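Local coordinates for protein ditrans,polycis-undecaprenyl-diphosphate synthase ((2E,6E)-farnesyl-diphosphate specific) (Acinetobacter baumannii, PDB 6ACS) that probably condenses eight isopentenyl diphosphates, one after another, with farnesyl diphosphate to make undecaprenyl diphosphate, the lipid-carrier precursor for bacterial cell-wall polysaccharides, at residues Asp43-His48 / Phe216-Phe221; Leu80-Ile85 / Val113-Asp118; Lys94-Leu99 / His126-Leu131; Arg100-Arg105 / Val173-Leu178; Gly138-Ile143 / Ile193-Leu198. All blocks are in the same frame, centred on the assembly; numbering follows the deposited sequence.

Contact 1: Asp43-His48 / Phe216-Phe221; sequences DPIVEH and FTVEEF
Ile-45 drives both of its branches into Phe-221. Its CG2 methyl sits over one face of the phenyl ring, 3.8 Å from the centroid and only 7° off the normal, a CH-pi contact. The other branch puts CD1 against Phe-221 CB at 3.4 Å and also reaches the ring of Phe-216, its CE2 atom 4.2 Å away. CG2, anti to the backbone N, reaches the ring centre, while CG1, beside the N, carries CD1 to the base of the ring at CB. At the Phe-221 rim stands His-48, whose CD2 comes within 3.7 Å of Phe-221 CE2; the planes are at 85°, but neither ring lies over the other. Val-218 packs between Pro-44 and His-48, CG2 touching His-48 CB at 4.0 Å and CB meeting Pro-44 CB. This is helix-to-helix packing on one side of the parallel sheet of the cis-prenyltransferase fold, and strand 12-17 underlies it, Ile-45 resting on Ile-15 and Phe-221 on Val-13. Thr-217 is the N-cap of helix 218-235: its OG1 accepts from Glu-220 N at 3.1 Å, fixing the first turn that presents Val-218 and Phe-221. Asp-43 and Glu-47 both form salt bridges with Arg-91.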
# COMPACT_ATOMS: atom_id res chain seq x y z
N ASP B 43 -25.30 2.14 -5.83
CA ASP B 43 -26.35 1.35 -5.19
C ASP B 43 -26.38 -0.12 -5.62
O ASP B 43 -26.50 -0.99 -4.74
CB ASP B 43 -27.72 2.01 -5.43
CG ASP B 43 -27.90 3.27 -4.62
OD1 ASP B 43 -27.13 3.50 -3.66
OD2 ASP B 43 -28.83 4.04 -4.95
N PRO B 44 -26.33 -0.46 -6.92
CA PRO B 44 -26.32 -1.89 -7.28
C PRO B 44 -25.10 -2.62 -6.75
O PRO B 44 -25.18 -3.82 -6.45
CB PRO B 44 -26.31 -1.87 -8.82
CG PRO B 44 -26.75 -0.50 -9.20
CD PRO B 44 -26.33 0.41 -8.11
N ILE B 45 -23.98 -1.91 -6.62
CA ILE B 45 -22.75 -2.49 -6.10
C ILE B 45 -22.92 -2.83 -4.62
O ILE B 45 -22.56 -3.92 -4.16
CB ILE B 45 -21.57 -1.52 -6.31
CG1 ILE B 45 -21.43 -1.15 -7.80
CG2 ILE B 45 -20.27 -2.06 -5.68
CD1 ILE B 45 -21.26 -2.29 -8.69
N VAL B 46 -23.44 -1.87 -3.86
CA VAL B 46 -23.73 -2.10 -2.45
C VAL B 46 -24.65 -3.30 -2.28
O VAL B 46 -24.43 -4.17 -1.42
CB VAL B 46 -24.35 -0.83 -1.83
CG1 VAL B 46 -24.84 -1.13 -0.44
CG2 VAL B 46 -23.33 0.32 -1.85
N GLU B 47 -25.72 -3.35 -3.08
CA GLU B 47 -26.66 -4.46 -2.97
C GLU B 47 -26.02 -5.80 -3.33
O GLU B 47 -26.31 -6.83 -2.70
CB GLU B 47 -27.90 -4.20 -3.84
CG GLU B 47 -28.64 -2.94 -3.36
CD GLU B 47 -29.76 -2.48 -4.27
OE1 GLU B 47 -30.33 -3.32 -4.99
OE2 GLU B 47 -30.07 -1.27 -4.27
N HIS B 48 -25.11 -5.81 -4.32
CA HIS B 48 -24.44 -7.07 -4.63
C HIS B 48 -23.54 -7.50 -3.48
O HIS B 48 -23.45 -8.70 -3.16
CB HIS B 48 -23.64 -6.94 -5.93
CG HIS B 48 -23.13 -8.25 -6.44
ND1 HIS B 48 -23.97 -9.23 -6.93
CD2 HIS B 48 -21.88 -8.76 -6.51
CE1 HIS B 48 -23.25 -10.28 -7.31
NE2 HIS B 48 -21.98 -10.02 -7.06
N PHE B 216 -19.48 2.41 -14.74
CA PHE B 216 -19.18 1.15 -14.07
C PHE B 216 -20.49 0.44 -13.74
O PHE B 216 -21.41 1.06 -13.20
CB PHE B 216 -18.35 1.40 -12.81
CG PHE B 216 -17.71 0.16 -12.24
CD1 PHE B 216 -16.70 -0.50 -12.92
CD2 PHE B 216 -18.12 -0.33 -11.00
CE1 PHE B 216 -16.11 -1.64 -12.39
CE2 PHE B 216 -17.52 -1.47 -10.46
CZ PHE B 216 -16.51 -2.12 -11.16
N THR B 217 -20.59 -0.84 -14.08
CA THR B 217 -21.84 -1.57 -13.94
C THR B 217 -21.67 -2.70 -12.93
O THR B 217 -20.55 -3.12 -12.62
CB THR B 217 -22.31 -2.17 -15.28
OG1 THR B 217 -21.30 -3.06 -15.78
CG2 THR B 217 -22.55 -1.05 -16.32
N VAL B 218 -22.80 -3.17 -12.41
CA VAL B 218 -22.76 -4.34 -11.53
C VAL B 218 -22.26 -5.56 -12.30
O VAL B 218 -21.65 -6.46 -11.71
CB VAL B 218 -24.12 -4.58 -10.85
CG1 VAL B 218 -25.16 -5.11 -11.82
CG2 VAL B 218 -23.96 -5.53 -9.66
N GLU B 219 -22.51 -5.62 -13.61
CA GLU B 219 -21.93 -6.70 -14.41
C GLU B 219 -20.40 -6.65 -14.37
O GLU B 219 -19.73 -7.69 -14.24
CB GLU B 219 -22.42 -6.64 -15.85
CG GLU B 219 -23.90 -7.03 -16.03
CD GLU B 219 -24.87 -5.91 -15.70
OE1 GLU B 219 -24.44 -4.74 -15.60
OE2 GLU B 219 -26.07 -6.22 -15.54
N GLU B 220 -19.81 -5.46 -14.49
CA GLU B 220 -18.36 -5.40 -14.41
C GLU B 220 -17.87 -5.66 -13.00
O GLU B 220 -16.79 -6.25 -12.82
CB GLU B 220 -17.80 -4.07 -14.92
CG GLU B 220 -16.25 -4.13 -14.94
CD GLU B 220 -15.57 -3.00 -15.69
OE1 GLU B 220 -14.32 -3.03 -15.78
OE2 GLU B 220 -16.26 -2.10 -16.19
N PHE B 221 -18.64 -5.24 -12.00
CA PHE B 221 -18.30 -5.60 -10.62
C PHE B 221 -18.30 -7.12 -10.42
O PHE B 221 -17.40 -7.66 -9.76
CB PHE B 221 -19.27 -4.91 -9.65
CG PHE B 221 -18.94 -5.12 -8.20
CD1 PHE B 221 -17.79 -4.56 -7.66
CD2 PHE B 221 -19.81 -5.80 -7.37
CE1 PHE B 221 -17.48 -4.73 -6.31
CE2 PHE B 221 -19.52 -5.97 -6.02
CZ PHE B 221 -18.34 -5.43 -5.48

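Contact 2: Leu80-Ile85 / Val113-Asp118; sequences LLEETI and VALMED
The two helical segments run in nearly the same direction, their axes 22° apart and no closer than 10.4 Å, with Glu-82 and Leu-115 the nearest pair of CA atoms. That spacing is bridged mainly by Leu-115, which extends from its helix with CG anti to the backbone N (chi1 180°). Its CD2 methyl settles at Glu-82, 3.4 Å from the carbonyl O of Glu-82 and 3.7 Å from Glu-82 CB, meeting backbone as much as side chain. Ile-85, one turn on, slides past Leu-115 in the opposite direction and lays its CG2 against Leu-115 CG at 3.9 Å. The other branch of Ile-85 reaches Met-116, CD1 standing 4.4 Å from Met-116 CG. Met-116 is extended along its length, and its terminal CE just meets Leu-81 CD2 at 4.3 Å. The side-chain contacts are apolar, and the closest approach is at the Glu-82 carbonyl. Below it, Phe-101 of strand 97-102 receives both Ile-85 and Met-116, while Leu-81 and Met-116 also touch Val-135. Far from the predicted substrate and magnesium sites, this is the packing of neighbouring helices against an edge strand typical of an alpha/beta fold with a parallel sheet, here joining long helix 71-95 to crossover helix 110-123.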
# COMPACT_ATOMS: atom_id res chain seq x y z
N LEU B 80 -23.83 18.16 -2.02
CA LEU B 80 -24.18 16.92 -2.69
C LEU B 80 -23.95 15.74 -1.76
O LEU B 80 -24.79 14.83 -1.68
CB LEU B 80 -23.37 16.77 -3.98
CG LEU B 80 -23.81 15.68 -4.95
CD1 LEU B 80 -25.29 15.85 -5.31
CD2 LEU B 80 -22.94 15.75 -6.19
N LEU B 81 -22.83 15.74 -1.05
CA LEU B 81 -22.55 14.69 -0.08
C LEU B 81 -23.62 14.63 1.00
O LEU B 81 -24.11 13.55 1.34
CB LEU B 81 -21.17 14.91 0.54
CG LEU B 81 -20.72 13.94 1.63
CD1 LEU B 81 -20.66 12.53 1.07
CD2 LEU B 81 -19.36 14.37 2.17
N GLU B 82 -24.01 15.79 1.53
CA GLU B 82 -25.04 15.82 2.57
C GLU B 82 -26.36 15.25 2.06
O GLU B 82 -27.02 14.43 2.73
CB GLU B 82 -25.24 17.24 3.09
CG GLU B 82 -24.04 17.81 3.82
CD GLU B 82 -24.18 19.30 4.11
OE1 GLU B 82 -25.10 19.93 3.55
OE2 GLU B 82 -23.37 19.83 4.89
N GLU B 83 -26.78 15.68 0.86
CA GLU B 83 -28.03 15.18 0.30
C GLU B 83 -27.95 13.68 0.04
O GLU B 83 -28.94 12.96 0.20
CB GLU B 83 -28.36 15.93 -0.99
CG GLU B 83 -29.84 16.00 -1.30
CD GLU B 83 -30.38 17.41 -1.19
OE1 GLU B 83 -29.63 18.36 -1.49
OE2 GLU B 83 -31.56 17.56 -0.79
N THR B 84 -26.78 13.20 -0.38
CA THR B 84 -26.63 11.78 -0.65
C THR B 84 -26.68 10.95 0.63
O THR B 84 -27.28 9.87 0.65
CB THR B 84 -25.32 11.55 -1.41
OG1 THR B 84 -25.32 12.36 -2.60
CG2 THR B 84 -25.16 10.08 -1.79
N ILE B 85 -26.06 11.44 1.71
CA ILE B 85 -26.18 10.75 2.99
C ILE B 85 -27.64 10.66 3.40
O ILE B 85 -28.13 9.60 3.84
CB ILE B 85 -25.32 11.46 4.06
CG1 ILE B 85 -23.84 11.39 3.69
CG2 ILE B 85 -25.57 10.85 5.43
CD1 ILE B 85 -22.96 12.23 4.58
N VAL B 113 -20.52 17.40 9.58
CA VAL B 113 -20.02 16.57 10.67
C VAL B 113 -21.18 16.01 11.48
O VAL B 113 -21.22 14.82 11.81
CB VAL B 113 -19.04 17.36 11.55
CG1 VAL B 113 -18.58 16.49 12.71
CG2 VAL B 113 -17.87 17.85 10.72
N ALA B 114 -22.15 16.87 11.81
CA ALA B 114 -23.31 16.42 12.57
C ALA B 114 -24.10 15.37 11.79
O ALA B 114 -24.57 14.39 12.37
CB ALA B 114 -24.20 17.62 12.93
N LEU B 115 -24.23 15.56 10.47
CA LEU B 115 -24.94 14.59 9.66
C LEU B 115 -24.21 13.25 9.62
O LEU B 115 -24.85 12.20 9.68
CB LEU B 115 -25.14 15.14 8.25
CG LEU B 115 -25.88 14.25 7.26
CD1 LEU B 115 -27.22 13.79 7.82
CD2 LEU B 115 -26.06 15.00 5.95
N MET B 116 -22.88 13.28 9.52
CA MET B 116 -22.09 12.05 9.58
C MET B 116 -22.29 11.33 10.91
O MET B 116 -22.46 10.10 10.95
CB MET B 116 -20.61 12.35 9.37
CG MET B 116 -20.25 12.86 7.99
SD MET B 116 -18.50 13.27 7.95
CE MET B 116 -18.22 13.38 6.18
N GLU B 117 -22.21 12.07 12.02
CA GLU B 117 -22.42 11.45 13.33
C GLU B 117 -23.81 10.85 13.44
O GLU B 117 -23.98 9.72 13.94
CB GLU B 117 -22.18 12.49 14.42
CG GLU B 117 -20.74 12.95 14.46
CD GLU B 117 -20.54 14.20 15.30
OE1 GLU B 117 -21.54 14.89 15.60
OE2 GLU B 117 -19.38 14.49 15.64
N ASP B 118 -24.82 11.57 12.95
CA ASP B 118 -26.19 11.08 12.99
C ASP B 118 -26.36 9.82 12.14
O ASP B 118 -27.03 8.88 12.55
CB ASP B 118 -27.15 12.18 12.52
CG ASP B 118 -27.16 13.39 13.45
OD1 ASP B 118 -26.68 13.27 14.60
OD2 ASP B 118 -27.65 14.45 13.02

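Contact 3: Lys94-Leu99 / His126-Leu131; sequences KFNIAL and HEAMTL
His-126 points its ring edge at Ile-97, and ND1 donates to Ile-97 O at 2.8 Å; the oxygen lies in the ring plane, while the nitrogen stands above the plane of the carbonyl. The bond calls for a proton on ND1. Glu-127 N points to Asn-96 OD1, a long bond of 3.3 Å made from above the amide carbonyl. Ala-128 N donates to Asn-96 O at 3.0 Å, nearly along the C=O axis. Asn-96, first to leave helical angles after helix 71-95, has positive phi in a Schellman motif; CG anti to the backbone N places OD1 beside the Glu-127 N-H. Beyond this the chains pair as parallel strands of a beta-alpha-beta crossover through helix 110-123: Met-129 O accepts from Ala-98 N at 2.9 Å, while Met-129 N is buried without a partner. Thr-130 lies beside Ala-98, on the face away from Ile-97 and Leu-99. Leu-131 N donates to Ala-98 O at 2.9 Å, and Leu-131 CB packs on Ile-97 CG2 at 3.7 Å, near Val-46 and Met-92.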
# COMPACT_ATOMS: atom_id res chain seq x y z
N LYS B 94 -32.93 -0.53 5.17
CA LYS B 94 -33.54 -1.62 4.43
C LYS B 94 -32.61 -2.83 4.31
O LYS B 94 -33.06 -3.98 4.43
CB LYS B 94 -33.96 -1.15 3.04
CG LYS B 94 -34.54 -2.27 2.18
CD LYS B 94 -34.90 -1.80 0.77
CE LYS B 94 -35.42 -2.95 -0.08
NZ LYS B 94 -35.80 -2.52 -1.45
N PHE B 95 -31.32 -2.60 4.05
CA PHE B 95 -30.41 -3.70 3.81
C PHE B 95 -29.56 -4.07 5.03
O PHE B 95 -28.67 -4.91 4.91
CB PHE B 95 -29.50 -3.39 2.61
CG PHE B 95 -30.22 -3.36 1.30
CD1 PHE B 95 -30.47 -4.53 0.60
CD2 PHE B 95 -30.66 -2.16 0.75
CE1 PHE B 95 -31.14 -4.52 -0.61
CE2 PHE B 95 -31.32 -2.13 -0.46
CZ PHE B 95 -31.56 -3.31 -1.14
N ASN B 96 -29.83 -3.47 6.19
CA ASN B 96 -29.11 -3.77 7.43
C ASN B 96 -27.61 -3.47 7.27
O ASN B 96 -26.75 -4.28 7.65
CB ASN B 96 -29.35 -5.21 7.88
CG ASN B 96 -29.01 -5.43 9.35
OD1 ASN B 96 -28.35 -6.41 9.70
ND2 ASN B 96 -29.46 -4.52 10.20
N ILE B 97 -27.32 -2.30 6.71
CA ILE B 97 -25.96 -1.82 6.46
C ILE B 97 -25.65 -0.70 7.45
O ILE B 97 -26.47 0.19 7.67
CB ILE B 97 -25.79 -1.27 5.04
CG1 ILE B 97 -26.09 -2.34 4.00
CG2 ILE B 97 -24.36 -0.71 4.83
CD1 ILE B 97 -26.26 -1.76 2.63
N ALA B 98 -24.46 -0.76 8.06
CA ALA B 98 -23.98 0.30 8.93
C ALA B 98 -23.15 1.28 8.11
O ALA B 98 -22.26 0.87 7.36
CB ALA B 98 -23.13 -0.28 10.07
N LEU B 99 -23.42 2.57 8.28
CA LEU B 99 -22.68 3.61 7.58
C LEU B 99 -21.55 4.13 8.46
O LEU B 99 -21.73 4.36 9.66
CB LEU B 99 -23.61 4.76 7.20
CG LEU B 99 -23.14 5.80 6.19
CD1 LEU B 99 -22.59 5.13 4.95
CD2 LEU B 99 -24.30 6.71 5.85
N HIS B 126 -27.15 -1.91 12.67
CA HIS B 126 -27.11 -2.76 11.49
C HIS B 126 -25.81 -3.54 11.45
O HIS B 126 -24.72 -2.98 11.59
CB HIS B 126 -27.29 -1.93 10.22
CG HIS B 126 -28.49 -1.03 10.25
ND1 HIS B 126 -28.58 0.12 9.50
CD2 HIS B 126 -29.66 -1.13 10.93
CE1 HIS B 126 -29.74 0.70 9.73
NE2 HIS B 126 -30.42 -0.04 10.59
N GLU B 127 -25.91 -4.86 11.26
CA GLU B 127 -24.77 -5.74 11.43
C GLU B 127 -24.46 -6.61 10.22
O GLU B 127 -23.59 -7.48 10.33
CB GLU B 127 -25.01 -6.61 12.67
CG GLU B 127 -26.32 -7.40 12.60
CD GLU B 127 -26.14 -8.78 11.99
OE1 GLU B 127 -25.00 -9.27 11.96
OE2 GLU B 127 -27.15 -9.36 11.53
N ALA B 128 -25.10 -6.41 9.07
CA ALA B 128 -24.78 -7.31 7.96
C ALA B 128 -23.58 -6.87 7.14
O ALA B 128 -22.84 -7.72 6.62
CB ALA B 128 -25.98 -7.46 7.02
N MET B 129 -23.35 -5.57 7.02
CA MET B 129 -22.24 -5.06 6.23
C MET B 129 -21.97 -3.64 6.69
O MET B 129 -22.87 -2.98 7.21
CB MET B 129 -22.54 -5.08 4.73
CG MET B 129 -21.34 -4.74 3.87
SD MET B 129 -21.71 -4.77 2.10
CE MET B 129 -22.51 -3.19 1.87
N THR B 130 -20.72 -3.21 6.56
CA THR B 130 -20.35 -1.82 6.81
C THR B 130 -19.98 -1.16 5.49
O THR B 130 -19.11 -1.65 4.76
CB THR B 130 -19.19 -1.73 7.79
OG1 THR B 130 -19.61 -2.25 9.05
CG2 THR B 130 -18.74 -0.27 7.95
N LEU B 131 -20.65 -0.05 5.19
CA LEU B 131 -20.32 0.80 4.07
C LEU B 131 -19.59 2.03 4.61
O LEU B 131 -20.15 2.80 5.40
CB LEU B 131 -21.58 1.21 3.31
CG LEU B 131 -21.40 2.29 2.22
CD1 LEU B 131 -20.47 1.79 1.13
CD2 LEU B 131 -22.75 2.67 1.61

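Contact 4: Arg100-Arg105 / Val173-Leu178; sequences RFIGDR and VSLNDL
The guanidinium of Arg-100 carries Leu-178 over one face, the CD1 methyl 4.1 Å above the plane and displaced toward the rim, and meets the carboxylate of Asp-177 at its edge. The two charged groups come tip to tip, their planes 22° apart, in an end-on, two-pronged salt bridge. NH1 of Arg-100 donates to Asp-177 OD1 at 2.8 Å, almost straight at 173°, and NH2 of Arg-100 reaches Asp-177 OD2 at 3.2 Å; each oxygen uses its syn lone pair. The arginine is extended through CD, which lies 3.5 Å from Leu-175 CD2; the bend at chi3 (-62°) then turns the guanidinium toward Asp-177. That leucine methyl also packs on Ile-102 CG2, 3.7 Å away, the two side chains crossing at about a right angle. Strand 97-102 is the outermost strand of the parallel sheet on this side, and the loop between helix 166-170 and strand 183-186 lies across its Arg-100 and Ile-102 face. The loop is shaped by a type II turn from Val-173 to Asn-176 overlapping a type I turn from Leu-175 to Leu-178; Asn-176 ND2 reinforces the first by donating to Val-173 O at 2.9 Å. Farther along, a water bridges Gly-103 N and Ser-174 OG, accepting from the former and donating to the latter, and the same hydroxyl is hydrogen-bonded to Asp-142.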
# COMPACT_ATOMS: atom_id res chain seq x y z
N ARG B 100 -20.38 4.33 7.85
CA ARG B 100 -19.21 4.85 8.54
C ARG B 100 -18.51 5.86 7.64
O ARG B 100 -18.63 5.80 6.42
CB ARG B 100 -18.26 3.70 8.92
CG ARG B 100 -17.14 4.10 9.84
CD ARG B 100 -16.21 2.93 10.17
NE ARG B 100 -16.87 1.83 10.87
CZ ARG B 100 -16.23 0.88 11.54
NH1 ARG B 100 -14.90 0.90 11.62
NH2 ARG B 100 -16.91 -0.08 12.14
N PHE B 101 -17.80 6.81 8.25
CA PHE B 101 -17.03 7.78 7.50
C PHE B 101 -15.60 7.78 8.01
O PHE B 101 -15.38 7.66 9.22
CB PHE B 101 -17.65 9.18 7.62
CG PHE B 101 -19.08 9.22 7.17
CD1 PHE B 101 -20.10 8.98 8.08
CD2 PHE B 101 -19.39 9.42 5.83
CE1 PHE B 101 -21.43 8.98 7.67
CE2 PHE B 101 -20.73 9.43 5.41
CZ PHE B 101 -21.74 9.21 6.33
N ILE B 102 -14.64 7.85 7.09
CA ILE B 102 -13.24 8.00 7.49
C ILE B 102 -12.67 9.23 6.83
O ILE B 102 -13.14 9.67 5.77
CB ILE B 102 -12.38 6.77 7.16
CG1 ILE B 102 -12.46 6.48 5.66
CG2 ILE B 102 -12.82 5.56 8.01
CD1 ILE B 102 -11.62 5.27 5.22
N GLY B 103 -11.65 9.80 7.47
CA GLY B 103 -11.02 11.01 6.98
C GLY B 103 -10.98 12.08 8.05
O GLY B 103 -11.47 11.92 9.16
N ASP B 104 -10.36 13.19 7.67
CA ASP B 104 -10.18 14.34 8.55
C ASP B 104 -11.50 15.08 8.67
O ASP B 104 -12.08 15.49 7.66
CB ASP B 104 -9.09 15.23 7.97
CG ASP B 104 -8.68 16.37 8.88
OD1 ASP B 104 -9.28 16.61 9.96
OD2 ASP B 104 -7.70 17.04 8.49
N ARG B 105 -11.99 15.24 9.89
CA ARG B 105 -13.23 15.96 10.08
C ARG B 105 -13.00 17.38 10.57
O ARG B 105 -13.95 18.16 10.61
CB ARG B 105 -14.16 15.22 11.05
CG ARG B 105 -14.51 13.81 10.59
CD ARG B 105 -15.59 13.15 11.45
NE ARG B 105 -15.78 11.75 11.07
CZ ARG B 105 -16.69 10.93 11.61
NH1 ARG B 105 -17.50 11.38 12.56
NH2 ARG B 105 -16.79 9.68 11.19
N VAL B 173 -5.19 3.10 13.43
CA VAL B 173 -5.42 3.29 12.00
C VAL B 173 -6.90 3.08 11.72
O VAL B 173 -7.53 2.22 12.34
CB VAL B 173 -4.57 2.31 11.18
CG1 VAL B 173 -4.77 2.56 9.65
CG2 VAL B 173 -3.08 2.44 11.56
N SER B 174 -7.46 3.83 10.76
CA SER B 174 -8.89 3.70 10.49
C SER B 174 -9.26 2.27 10.07
O SER B 174 -8.46 1.55 9.46
CB SER B 174 -9.33 4.68 9.38
OG SER B 174 -8.88 5.99 9.64
N LEU B 175 -10.49 1.86 10.43
CA LEU B 175 -11.09 0.58 10.04
C LEU B 175 -10.37 -0.63 10.63
O LEU B 175 -10.46 -1.74 10.09
CB LEU B 175 -11.17 0.44 8.51
CG LEU B 175 -11.92 1.62 7.85
CD1 LEU B 175 -12.12 1.33 6.37
CD2 LEU B 175 -13.24 1.90 8.56
N ASN B 176 -9.67 -0.46 11.76
CA ASN B 176 -8.93 -1.60 12.30
C ASN B 176 -9.85 -2.67 12.89
O ASN B 176 -9.36 -3.77 13.18
CB ASN B 176 -7.93 -1.14 13.37
CG ASN B 176 -8.59 -0.49 14.56
OD1 ASN B 176 -9.17 -1.18 15.43
ND2 ASN B 176 -8.48 0.84 14.65
N ASP B 177 -11.12 -2.38 13.10
CA ASP B 177 -12.02 -3.40 13.62
C ASP B 177 -12.72 -4.16 12.50
O ASP B 177 -13.56 -5.02 12.77
CB ASP B 177 -13.05 -2.78 14.57
CG ASP B 177 -13.90 -1.71 13.91
OD1 ASP B 177 -13.38 -0.96 13.05
OD2 ASP B 177 -15.07 -1.57 14.30
N LEU B 178 -12.42 -3.83 11.25
CA LEU B 178 -12.96 -4.53 10.09
C LEU B 178 -11.88 -5.40 9.48
O LEU B 178 -10.68 -5.20 9.74
CB LEU B 178 -13.48 -3.53 9.05
CG LEU B 178 -14.62 -2.61 9.49
CD1 LEU B 178 -14.97 -1.63 8.38
CD2 LEU B 178 -15.86 -3.42 9.90
O HOH W 1 -10.80 8.31 9.86

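Contact 5: Gly138-Ile143 / Ile193-Leu198; sequences GGMWDI and ISNFLL
Asn-195 meets the amino end of helix 139-155 with both backbone and side chain. Its carbonyl O accepts from Gly-139 N at 2.8 Å, the donor standing above the carbonyl plane. The same backbone also hydrogen-bonds to the second subunit. Asn-195 OD1 takes Met-140 N, also at 2.8 Å, on a lone pair in the amide plane, so two N-H groups of the first turn are satisfied from the loop. Asn-195 ND2 donates to a water at 2.9 Å, and that water also accepts from Trp-141 N. With CG anti to the backbone N (chi1 -169°), the amide lies across Met-140, whose CG and CE both touch OD1. Gly-138 and Gly-139 let the loop come this close: Gly-139 and Leu-198 CG leave no room for a CB. Leu-198 CD1 packs on Met-140 CG at 3.9 Å. Ser-194 OG, in the predicted substrate site, hydrogen-bonds Arg-186 NH1. Around it, Phe-196 stacks on Phe-60 above strands 12-17 and 56-61, while Ile-143 of helix 139-155 packs against Ile-143 of the second subunit.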
# COMPACT_ATOMS: atom_id res chain seq x y z
N GLY B 138 -6.94 10.62 3.23
CA GLY B 138 -5.79 10.11 2.50
C GLY B 138 -5.10 9.06 3.35
O GLY B 138 -5.14 9.12 4.57
N GLY B 139 -4.47 8.08 2.69
CA GLY B 139 -3.82 7.02 3.45
C GLY B 139 -2.65 7.53 4.28
O GLY B 139 -2.41 7.07 5.40
N MET B 140 -1.89 8.46 3.73
CA MET B 140 -0.82 9.06 4.50
C MET B 140 -1.38 9.85 5.68
O MET B 140 -0.82 9.78 6.78
CB MET B 140 0.03 9.96 3.62
CG MET B 140 0.89 9.16 2.65
SD MET B 140 1.98 10.23 1.64
CE MET B 140 0.83 10.91 0.46
N TRP B 141 -2.44 10.63 5.45
CA TRP B 141 -3.07 11.36 6.55
C TRP B 141 -3.48 10.40 7.65
O TRP B 141 -3.25 10.67 8.83
CB TRP B 141 -4.30 12.15 6.07
CG TRP B 141 -5.12 12.60 7.25
CD1 TRP B 141 -4.95 13.74 7.98
CD2 TRP B 141 -6.19 11.88 7.87
NE1 TRP B 141 -5.86 13.78 9.01
CE2 TRP B 141 -6.64 12.65 8.97
CE3 TRP B 141 -6.83 10.67 7.60
CZ2 TRP B 141 -7.66 12.24 9.81
CZ3 TRP B 141 -7.86 10.25 8.44
CH2 TRP B 141 -8.27 11.04 9.52
N ASP B 142 -4.08 9.27 7.27
CA ASP B 142 -4.58 8.26 8.21
C ASP B 142 -3.43 7.73 9.07
O ASP B 142 -3.53 7.67 10.31
CB ASP B 142 -5.24 7.14 7.36
CG ASP B 142 -6.00 6.08 8.17
OD1 ASP B 142 -6.11 6.15 9.41
OD2 ASP B 142 -6.55 5.16 7.50
N ILE B 143 -2.32 7.38 8.41
CA ILE B 143 -1.15 6.85 9.10
C ILE B 143 -0.54 7.90 10.03
O ILE B 143 -0.20 7.61 11.18
CB ILE B 143 -0.16 6.34 8.05
CG1 ILE B 143 -0.66 5.00 7.48
CG2 ILE B 143 1.26 6.21 8.63
CD1 ILE B 143 -0.05 4.64 6.13
N ILE B 193 -2.62 3.44 -6.65
CA ILE B 193 -3.56 3.48 -5.53
C ILE B 193 -3.80 4.89 -5.03
O ILE B 193 -4.77 5.10 -4.27
CB ILE B 193 -3.13 2.56 -4.37
CG1 ILE B 193 -1.68 2.78 -3.97
CG2 ILE B 193 -3.42 1.12 -4.74
CD1 ILE B 193 -1.18 1.75 -2.96
N SER B 194 -2.99 5.86 -5.46
CA SER B 194 -3.22 7.29 -5.24
C SER B 194 -3.59 7.61 -3.79
O SER B 194 -4.56 8.32 -3.52
CB SER B 194 -4.28 7.82 -6.20
OG SER B 194 -3.87 7.68 -7.54
N ASN B 195 -2.79 7.09 -2.86
CA ASN B 195 -2.89 7.54 -1.47
C ASN B 195 -4.26 7.23 -0.88
O ASN B 195 -4.82 8.02 -0.10
CB ASN B 195 -2.58 9.03 -1.37
CG ASN B 195 -2.39 9.48 0.07
OD1 ASN B 195 -1.91 8.72 0.91
ND2 ASN B 195 -2.81 10.70 0.36
N PHE B 196 -4.80 6.06 -1.20
CA PHE B 196 -6.05 5.67 -0.57
C PHE B 196 -5.62 4.81 0.62
O PHE B 196 -4.72 5.23 1.36
CB PHE B 196 -6.98 5.02 -1.63
CG PHE B 196 -8.36 4.61 -1.13
CD1 PHE B 196 -9.07 5.37 -0.22
CD2 PHE B 196 -8.98 3.51 -1.70
CE1 PHE B 196 -10.33 4.97 0.21
CE2 PHE B 196 -10.27 3.12 -1.30
CZ PHE B 196 -10.94 3.85 -0.35
N LEU B 197 -6.16 3.62 0.79
CA LEU B 197 -5.98 2.76 1.98
C LEU B 197 -4.64 2.00 2.04
O LEU B 197 -4.60 0.77 1.98
CB LEU B 197 -7.11 1.76 2.01
CG LEU B 197 -8.51 2.32 2.10
CD1 LEU B 197 -9.51 1.16 1.90
CD2 LEU B 197 -8.69 2.96 3.47
N LEU B 198 -3.56 2.74 2.27
CA LEU B 198 -2.22 2.15 2.17
C LEU B 198 -1.99 1.06 3.21
O LEU B 198 -1.55 -0.06 2.88
CB LEU B 198 -1.17 3.25 2.34
CG LEU B 198 -1.33 4.42 1.37
CD1 LEU B 198 -0.32 5.52 1.73
CD2 LEU B 198 -1.19 3.99 -0.10
O HOH W 2 -2.90 12.15 2.92

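In the fold
From the N terminus, helix 42-52 opens the longest loop, closed by contact 1 only when helix 218-235 returns beside it; the other four contacts all fall within that span. Helix 71-95 and strand 97-102 then start contacts 2, 3 and 4, which cross one another: contact 2 closes on helix 110-123, contact 3 on strand 129-134, and contact 4 on the loop at 173-178. Contact 5 opens at helix 139-155, crosses contact 4 and follows contacts 2 and 3 in series. Contact 3 touches contact 1 through Val-46, Phe-101 joins contacts 2 and 4, and Ser-174 with Asp-142 ties contact 4 to contact 5, toward the dimer partner.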